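Local coordinates for protein beta-glucanase (Podospora anserina, PDB 4LE4) that probably hydrolyses beta-glucans and binds cello-oligosaccharides such as cellotriose, at residues G28-Y33 with T80-Q85; Y96-L101 with G228-S233; Q116-E121 with V165-D170. All coordinates share one frame; numbering follows the deposited sequence.

Contact 1 of 3, residues G28-Y33 with T80-Q85; sequences GPYQYY and TELIPQ
Q31 and I83 form the hydrogen-bonded pair at which strand 30-33 runs antiparallel to strand 80-84. Their backbones exchange two bonds: Q31 N donates to I83 O at 2.7 Å, and I83 N returns a longer bond to Q31 O at 3.2 Å. Just past the strand, Q85 N donates to P29 O (2.9 Å), and W5 NE1 is a second donor to that oxygen. A water accepts from Y33 N and donates to Q31 O and E81 O, bridging the two backbones.

Among side chains, the polar link is Q31 NE2 to Q85 OE1 at 3.0 Å. The acceptor lies in the amide plane of Q31, although the two amide planes are turned 38° apart. A bend at chi2 of Q85 (57°) swings CD toward Q31, and OE1 also accepts from W21 NE1.

Apolar contacts gather around L82. Its CD1 sits over the centre of the Y30 ring, 4.1 Å from the centroid and 3° off the normal, while its CD2 meets Y32 CD1 at 3.5 Å. I83 CD1 lies 4.0 Å from Y33 CZ.

The chemistry implies two unlike sides: L82 packs on aromatic rings, whereas the Q31 amide is oriented by its bond to Q85 OE1.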
# COMPACT_ATOMS: atom_id res chain seq x y z
N GLY A 28 6.84 -12.75 12.85
CA GLY A 28 7.00 -11.37 12.43
C GLY A 28 5.69 -10.76 11.98
O GLY A 28 4.66 -11.42 12.00
N PRO A 29 5.71 -9.50 11.55
CA PRO A 29 4.50 -8.79 11.10
C PRO A 29 4.04 -8.96 9.66
O PRO A 29 2.92 -8.54 9.32
CB PRO A 29 4.86 -7.35 11.37
CG PRO A 29 6.32 -7.32 10.94
CD PRO A 29 6.87 -8.59 11.58
N TYR A 30 4.89 -9.54 8.81
CA TYR A 30 4.57 -9.67 7.39
C TYR A 30 4.86 -11.01 6.75
O TYR A 30 5.93 -11.58 6.96
CB TYR A 30 5.36 -8.65 6.57
CG TYR A 30 4.87 -7.20 6.61
CD1 TYR A 30 3.69 -6.82 5.96
CD2 TYR A 30 5.63 -6.22 7.24
CE1 TYR A 30 3.29 -5.48 5.94
CE2 TYR A 30 5.24 -4.87 7.24
CZ TYR A 30 4.06 -4.52 6.58
OH TYR A 30 3.70 -3.20 6.52
N GLN A 31 3.93 -11.48 5.92
CA GLN A 31 4.18 -12.68 5.17
C GLN A 31 4.96 -12.18 3.93
O GLN A 31 4.55 -11.21 3.25
CB GLN A 31 2.87 -13.32 4.70
CG GLN A 31 1.83 -13.47 5.78
CD GLN A 31 0.68 -14.36 5.33
OE1 GLN A 31 0.31 -14.36 4.16
NE2 GLN A 31 0.11 -15.12 6.27
N TYR A 32 6.06 -12.85 3.62
CA TYR A 32 6.87 -12.46 2.48
C TYR A 32 7.02 -13.64 1.52
O TYR A 32 7.79 -14.58 1.77
CB TYR A 32 8.23 -11.97 2.99
CG TYR A 32 9.13 -11.51 1.86
CD1 TYR A 32 8.74 -10.48 1.02
CD2 TYR A 32 10.33 -12.17 1.61
CE1 TYR A 32 9.53 -10.10 -0.09
CE2 TYR A 32 11.13 -11.79 0.51
CZ TYR A 32 10.72 -10.77 -0.32
OH TYR A 32 11.48 -10.42 -1.42
N TYR A 33 6.21 -13.65 0.45
CA TYR A 33 6.30 -14.71 -0.53
C TYR A 33 5.92 -14.28 -1.95
O TYR A 33 6.32 -14.95 -2.89
CB TYR A 33 5.48 -15.94 -0.12
CG TYR A 33 3.98 -15.72 -0.07
CD1 TYR A 33 3.36 -15.25 1.09
CD2 TYR A 33 3.17 -16.04 -1.16
CE1 TYR A 33 1.99 -15.11 1.17
CE2 TYR A 33 1.79 -15.89 -1.10
CZ TYR A 33 1.21 -15.42 0.07
OH TYR A 33 -0.16 -15.23 0.15
N THR A 80 5.53 -7.08 -6.11
CA THR A 80 6.37 -7.13 -4.91
C THR A 80 5.33 -6.73 -3.87
O THR A 80 4.91 -5.56 -3.80
CB THR A 80 7.52 -6.10 -4.89
OG1 THR A 80 8.47 -6.40 -5.92
CG2 THR A 80 8.23 -6.17 -3.56
N GLU A 81 4.91 -7.70 -3.08
CA GLU A 81 3.86 -7.44 -2.08
C GLU A 81 4.14 -8.13 -0.76
O GLU A 81 4.72 -9.21 -0.73
CB GLU A 81 2.51 -7.96 -2.65
CG GLU A 81 2.09 -7.26 -3.94
CD GLU A 81 1.22 -8.14 -4.84
OE1 GLU A 81 0.47 -9.01 -4.30
OE2 GLU A 81 1.28 -7.97 -6.08
N LEU A 82 3.71 -7.48 0.34
CA LEU A 82 3.83 -7.98 1.69
C LEU A 82 2.37 -8.10 2.17
O LEU A 82 1.54 -7.28 1.83
CB LEU A 82 4.53 -6.95 2.61
CG LEU A 82 5.89 -6.46 2.09
CD1 LEU A 82 6.46 -5.42 3.01
CD2 LEU A 82 6.81 -7.67 1.98
N ILE A 83 2.09 -9.13 2.95
CA ILE A 83 0.74 -9.33 3.49
C ILE A 83 0.86 -9.35 5.02
O ILE A 83 1.78 -9.96 5.57
CB ILE A 83 0.14 -10.67 2.96
CG1 ILE A 83 -0.10 -10.55 1.45
CG2 ILE A 83 -1.26 -10.96 3.58
CD1 ILE A 83 -0.44 -11.87 0.82
N PRO A 84 -0.07 -8.67 5.73
CA PRO A 84 -0.02 -8.67 7.19
C PRO A 84 -0.07 -10.10 7.74
O PRO A 84 -0.86 -10.94 7.27
CB PRO A 84 -1.28 -7.89 7.59
CG PRO A 84 -1.50 -6.97 6.41
CD PRO A 84 -1.21 -7.90 5.24
N GLN A 85 0.81 -10.37 8.72
CA GLN A 85 0.85 -11.68 9.41
C GLN A 85 0.25 -11.30 10.76
O GLN A 85 0.91 -10.62 11.54
CB GLN A 85 2.28 -12.17 9.62
CG GLN A 85 2.36 -13.45 10.47
CD GLN A 85 1.54 -14.56 9.86
OE1 GLN A 85 1.84 -15.02 8.76
NE2 GLN A 85 0.48 -14.98 10.57
O HOH W 1 4.31 -11.58 0.31

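Contact 2 of 3, residues Y96-L101 with G228-S233; sequences YYHFSL and GVYIES
Residues 96-101 and 228-233 are antiparallel neighbours, their axes at 173°, buried within one sheet and joined at the pairs Y96-E232, Y97-I231 and H98-Y230. Y96 and E232 exchange backbone bonds, with Y96 N to E232 O at 2.8 Å. H98 N to Y230 O is equally short (2.8 Å), but the return bond, Y230 N to H98 O, stretches to 3.3 Å and approaches from above the carbonyl plane. A water links S100 OG, which also bonds N164 ND2, to G228 O.

On the H98 side the imidazole lies in an offset stack on the Y230 ring, centroids 4.0 Å apart and planes at 9°. Y230 OH stands 3.3 Å above the centre of the imidazole, whose NE2 is bonded to T237 O. Replacing Y230 by alanine would probably leave one face of H98 without its stacking partner and R8 without its cation-pi ring.

The other side is apolar: I231 runs alongside Y97, with I231 CG1 over the ring face toward its rim and I231 CD1 3.5 Å from Y97 CE2. Flanked by strands 163-170 and 2-6, this pairing belongs to an antiparallel sheet of the concanavalin-like beta sandwich, consistent with the family's clan.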
# COMPACT_ATOMS: atom_id res chain seq x y z
N TYR A 96 -9.83 0.50 10.22
CA TYR A 96 -9.18 1.53 9.40
C TYR A 96 -7.83 1.00 8.93
O TYR A 96 -7.01 0.60 9.75
CB TYR A 96 -8.94 2.79 10.21
CG TYR A 96 -10.21 3.41 10.73
CD1 TYR A 96 -10.96 4.28 9.93
CD2 TYR A 96 -10.66 3.13 12.01
CE1 TYR A 96 -12.14 4.87 10.43
CE2 TYR A 96 -11.82 3.69 12.50
CZ TYR A 96 -12.55 4.55 11.71
OH TYR A 96 -13.71 5.09 12.23
N TYR A 97 -7.60 1.03 7.62
CA TYR A 97 -6.36 0.53 7.05
C TYR A 97 -5.49 1.71 6.63
O TYR A 97 -5.83 2.42 5.69
CB TYR A 97 -6.64 -0.34 5.84
CG TYR A 97 -7.04 -1.74 6.16
CD1 TYR A 97 -8.22 -2.00 6.85
CD2 TYR A 97 -6.26 -2.82 5.74
CE1 TYR A 97 -8.60 -3.32 7.12
CE2 TYR A 97 -6.63 -4.13 6.01
CZ TYR A 97 -7.81 -4.37 6.69
OH TYR A 97 -8.20 -5.68 6.90
N HIS A 98 -4.38 1.91 7.32
CA HIS A 98 -3.49 3.04 7.04
C HIS A 98 -2.25 2.72 6.21
O HIS A 98 -1.72 1.61 6.25
CB HIS A 98 -2.90 3.61 8.34
CG HIS A 98 -3.86 4.36 9.21
ND1 HIS A 98 -4.65 3.75 10.16
CD2 HIS A 98 -4.07 5.69 9.35
CE1 HIS A 98 -5.32 4.67 10.83
NE2 HIS A 98 -4.98 5.86 10.36
N PHE A 99 -1.79 3.72 5.48
CA PHE A 99 -0.52 3.63 4.73
C PHE A 99 -0.19 4.97 4.12
O PHE A 99 -1.07 5.77 3.86
CB PHE A 99 -0.49 2.52 3.67
CG PHE A 99 -1.48 2.70 2.53
CD1 PHE A 99 -2.80 2.34 2.70
CD2 PHE A 99 -1.08 3.24 1.28
CE1 PHE A 99 -3.74 2.50 1.68
CE2 PHE A 99 -2.03 3.41 0.23
CZ PHE A 99 -3.35 3.03 0.44
N SER A 100 1.11 5.22 3.92
CA SER A 100 1.54 6.45 3.30
C SER A 100 2.39 5.96 2.11
O SER A 100 3.09 4.97 2.20
CB SER A 100 2.36 7.31 4.28
OG SER A 100 1.55 7.70 5.41
N LEU A 101 2.26 6.66 0.98
CA LEU A 101 2.92 6.29 -0.26
C LEU A 101 3.54 7.50 -0.96
O LEU A 101 2.96 8.57 -0.95
CB LEU A 101 1.85 5.69 -1.18
CG LEU A 101 2.26 5.27 -2.59
CD1 LEU A 101 3.15 4.04 -2.54
CD2 LEU A 101 0.94 4.96 -3.39
N GLY A 228 4.27 4.22 7.67
CA GLY A 228 3.02 4.33 8.39
C GLY A 228 1.95 3.32 8.03
O GLY A 228 0.78 3.65 8.07
N VAL A 229 2.33 2.10 7.74
CA VAL A 229 1.36 1.07 7.41
C VAL A 229 0.90 0.38 8.71
O VAL A 229 1.71 -0.19 9.40
CB VAL A 229 2.00 -0.01 6.53
CG1 VAL A 229 0.95 -1.10 6.19
CG2 VAL A 229 2.57 0.65 5.22
N TYR A 230 -0.38 0.45 9.03
CA TYR A 230 -0.92 -0.21 10.23
C TYR A 230 -2.44 -0.28 10.14
O TYR A 230 -3.07 0.39 9.31
CB TYR A 230 -0.46 0.50 11.53
CG TYR A 230 -1.02 1.90 11.78
CD1 TYR A 230 -2.10 2.09 12.64
CD2 TYR A 230 -0.45 3.03 11.18
CE1 TYR A 230 -2.61 3.37 12.90
CE2 TYR A 230 -0.95 4.31 11.43
CZ TYR A 230 -2.03 4.46 12.30
OH TYR A 230 -2.52 5.71 12.59
N ILE A 231 -3.03 -1.11 10.98
CA ILE A 231 -4.48 -1.29 10.98
C ILE A 231 -5.00 -1.05 12.39
O ILE A 231 -4.46 -1.61 13.34
CB ILE A 231 -4.84 -2.71 10.56
CG1 ILE A 231 -4.39 -2.97 9.10
CG2 ILE A 231 -6.36 -2.89 10.68
CD1 ILE A 231 -4.36 -4.49 8.71
N GLU A 232 -6.04 -0.24 12.51
CA GLU A 232 -6.57 0.07 13.83
C GLU A 232 -8.10 -0.03 13.85
O GLU A 232 -8.76 -0.02 12.80
CB GLU A 232 -6.09 1.46 14.26
CG GLU A 232 -6.98 2.58 13.88
CD GLU A 232 -6.40 3.97 14.10
OE1 GLU A 232 -5.78 4.25 15.15
OE2 GLU A 232 -6.59 4.82 13.21
N SER A 233 -8.68 -0.16 15.04
CA SER A 233 -10.13 -0.24 15.14
C SER A 233 -10.59 0.75 16.18
O SER A 233 -9.77 1.31 16.91
CB SER A 233 -10.59 -1.63 15.55
OG SER A 233 -10.03 -1.96 16.81
O HOH W 2 0.07 6.24 7.37

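Contact 3 of 3, residues Q116-E121 with V165-D170; sequences QIAFFE and VAYEID
Y167 passes F120 with the two side chains running in opposing senses, and the ring atoms Y167 CD2 and F120 CE2 come within 3.9 Å. Y167 CD2 lies at the rim of the phenyl ring, near its plane, so this aromatic meeting is not a face-to-face stack. The tip of Y167 goes further, to the backbone: its OH donates to A118 O at 2.8 Å. That oxygen lies in the plane of the tyrosine ring, at its edge, while the hydroxyl stands above the carbonyl plane by 36°, with a C=O...donor angle of 131°. W205 NE1 is a second donor to A118 O, and the buried carbonyl is thus held by two bonds.

A118 presents this carbonyl where the chain turns a corner, with positive phi (51°). Its methyl points toward residues 165-170, and CB comes within 3.5 Å of Y167 OH. F120 and I169 meet at their tips, F120 CZ lying 3.5 Å from I169 CD1.

The contact is small, 170 Å² in all, and the nearest CA atoms, those of A118 and Y167, stand 10.0 Å apart. Without any beta bridge, side chains of 165-170 reach across to a carbonyl, a methyl and a ring of 116-121. F120 also stacks on W205 and meets Y97 edge-to-face. In the fold, strand 163-170 lies between strands 94-102 and 175-182 of one sheet; the broken strand 115-120, interrupted at A118, pairs with 125-129, 205-207 and 209-211 opposite it.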
# COMPACT_ATOMS: atom_id res chain seq x y z
N GLN A 116 -1.73 -1.55 -9.54
CA GLN A 116 -2.74 -1.80 -8.51
C GLN A 116 -1.90 -1.77 -7.23
O GLN A 116 -0.93 -2.50 -7.11
CB GLN A 116 -3.41 -3.14 -8.76
CG GLN A 116 -4.34 -3.02 -10.00
CD GLN A 116 -4.73 -4.35 -10.62
OE1 GLN A 116 -4.54 -5.40 -10.01
NE2 GLN A 116 -5.28 -4.31 -11.83
N ILE A 117 -2.31 -0.93 -6.28
CA ILE A 117 -1.53 -0.66 -5.07
C ILE A 117 -2.32 -0.82 -3.78
O ILE A 117 -3.44 -0.33 -3.69
CB ILE A 117 -1.05 0.81 -5.17
CG1 ILE A 117 -0.29 1.00 -6.51
CG2 ILE A 117 -0.18 1.17 -3.98
CD1 ILE A 117 -0.14 2.46 -6.97
N ALA A 118 -1.72 -1.45 -2.77
CA ALA A 118 -2.42 -1.58 -1.46
C ALA A 118 -3.84 -2.16 -1.66
O ALA A 118 -4.85 -1.68 -1.11
CB ALA A 118 -2.51 -0.23 -0.80
N PHE A 119 -3.90 -3.23 -2.43
CA PHE A 119 -5.17 -3.86 -2.78
C PHE A 119 -5.52 -5.10 -2.02
O PHE A 119 -4.63 -5.82 -1.55
CB PHE A 119 -5.16 -4.21 -4.29
CG PHE A 119 -4.06 -5.21 -4.70
CD1 PHE A 119 -2.79 -4.76 -5.12
CD2 PHE A 119 -4.30 -6.58 -4.68
CE1 PHE A 119 -1.80 -5.67 -5.52
CE2 PHE A 119 -3.33 -7.51 -5.09
CZ PHE A 119 -2.07 -7.06 -5.51
N PHE A 120 -6.83 -5.36 -1.88
CA PHE A 120 -7.26 -6.61 -1.27
C PHE A 120 -7.28 -7.65 -2.39
O PHE A 120 -7.36 -7.29 -3.56
CB PHE A 120 -8.66 -6.46 -0.62
CG PHE A 120 -8.64 -5.62 0.62
CD1 PHE A 120 -8.43 -6.22 1.87
CD2 PHE A 120 -8.74 -4.24 0.55
CE1 PHE A 120 -8.30 -5.46 3.02
CE2 PHE A 120 -8.61 -3.46 1.71
CZ PHE A 120 -8.39 -4.09 2.96
N GLU A 121 -7.21 -8.93 -2.04
CA GLU A 121 -7.20 -10.00 -3.04
C GLU A 121 -8.40 -10.01 -4.01
O GLU A 121 -8.28 -10.46 -5.14
CB GLU A 121 -7.07 -11.35 -2.34
CG GLU A 121 -6.06 -12.26 -3.00
CD GLU A 121 -5.42 -13.26 -2.04
OE1 GLU A 121 -4.50 -12.88 -1.26
OE2 GLU A 121 -5.84 -14.44 -2.07
N VAL A 165 -3.08 7.70 3.54
CA VAL A 165 -4.42 7.17 3.29
C VAL A 165 -4.92 6.29 4.44
O VAL A 165 -4.12 5.69 5.18
CB VAL A 165 -4.38 6.22 2.05
CG1 VAL A 165 -5.74 5.50 1.84
CG2 VAL A 165 -3.96 6.99 0.80
N ALA A 166 -6.24 6.29 4.65
CA ALA A 166 -6.82 5.33 5.55
C ALA A 166 -8.10 4.85 4.85
O ALA A 166 -8.94 5.68 4.47
CB ALA A 166 -7.15 5.92 6.92
N TYR A 167 -8.21 3.54 4.62
CA TYR A 167 -9.46 2.99 4.06
C TYR A 167 -10.34 2.78 5.31
O TYR A 167 -9.89 2.12 6.23
CB TYR A 167 -9.28 1.60 3.47
CG TYR A 167 -8.33 1.47 2.32
CD1 TYR A 167 -8.20 2.47 1.38
CD2 TYR A 167 -7.60 0.29 2.15
CE1 TYR A 167 -7.38 2.30 0.26
CE2 TYR A 167 -6.77 0.10 1.04
CZ TYR A 167 -6.66 1.12 0.09
OH TYR A 167 -5.85 0.95 -1.02
N GLU A 168 -11.53 3.35 5.33
CA GLU A 168 -12.47 3.16 6.46
C GLU A 168 -13.36 2.02 5.98
O GLU A 168 -14.24 2.21 5.14
CB GLU A 168 -13.31 4.43 6.65
CG GLU A 168 -14.47 4.22 7.65
CD GLU A 168 -15.23 5.48 8.01
OE1 GLU A 168 -15.06 6.52 7.36
OE2 GLU A 168 -16.04 5.41 8.97
N ILE A 169 -13.11 0.81 6.48
CA ILE A 169 -13.87 -0.31 5.98
C ILE A 169 -14.85 -0.84 7.03
O ILE A 169 -14.46 -1.09 8.17
CB ILE A 169 -12.92 -1.45 5.56
CG1 ILE A 169 -11.82 -0.88 4.63
CG2 ILE A 169 -13.71 -2.58 4.86
CD1 ILE A 169 -10.86 -1.90 4.08
N ASP A 170 -16.11 -1.00 6.64
CA ASP A 170 -17.09 -1.59 7.55
C ASP A 170 -17.39 -2.93 6.91
O ASP A 170 -18.17 -3.00 5.96
CB ASP A 170 -18.39 -0.77 7.62
CG ASP A 170 -19.33 -1.28 8.72
OD1 ASP A 170 -19.23 -2.47 9.08
OD2 ASP A 170 -20.15 -0.48 9.22

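How the contacts relate
Contacts 1 and 2 are strand pairings in different sheets, and in contact 3 side chains of one sheet reach a backbone carbonyl, a methyl and a ring of residues 116-121. The centres of contacts 2 and 3 are about 9 Å apart, and strands 94-102 and 163-170 are neighbours: Y97 O and Y167 N are 2.8 Å apart, a probable hydrogen bond. F120 leads back to contact 2, its CZ 3.5 Å from Y97 CE2. The centre of contact 1 is about 15 Å from each of the others, yet Y30 OH, bonded to G7 O, packs on V229 CG1 at 3.5 Å, and E81 OE1, bonded to H206 ND1, packs on F119 CZ at 3.4 Å.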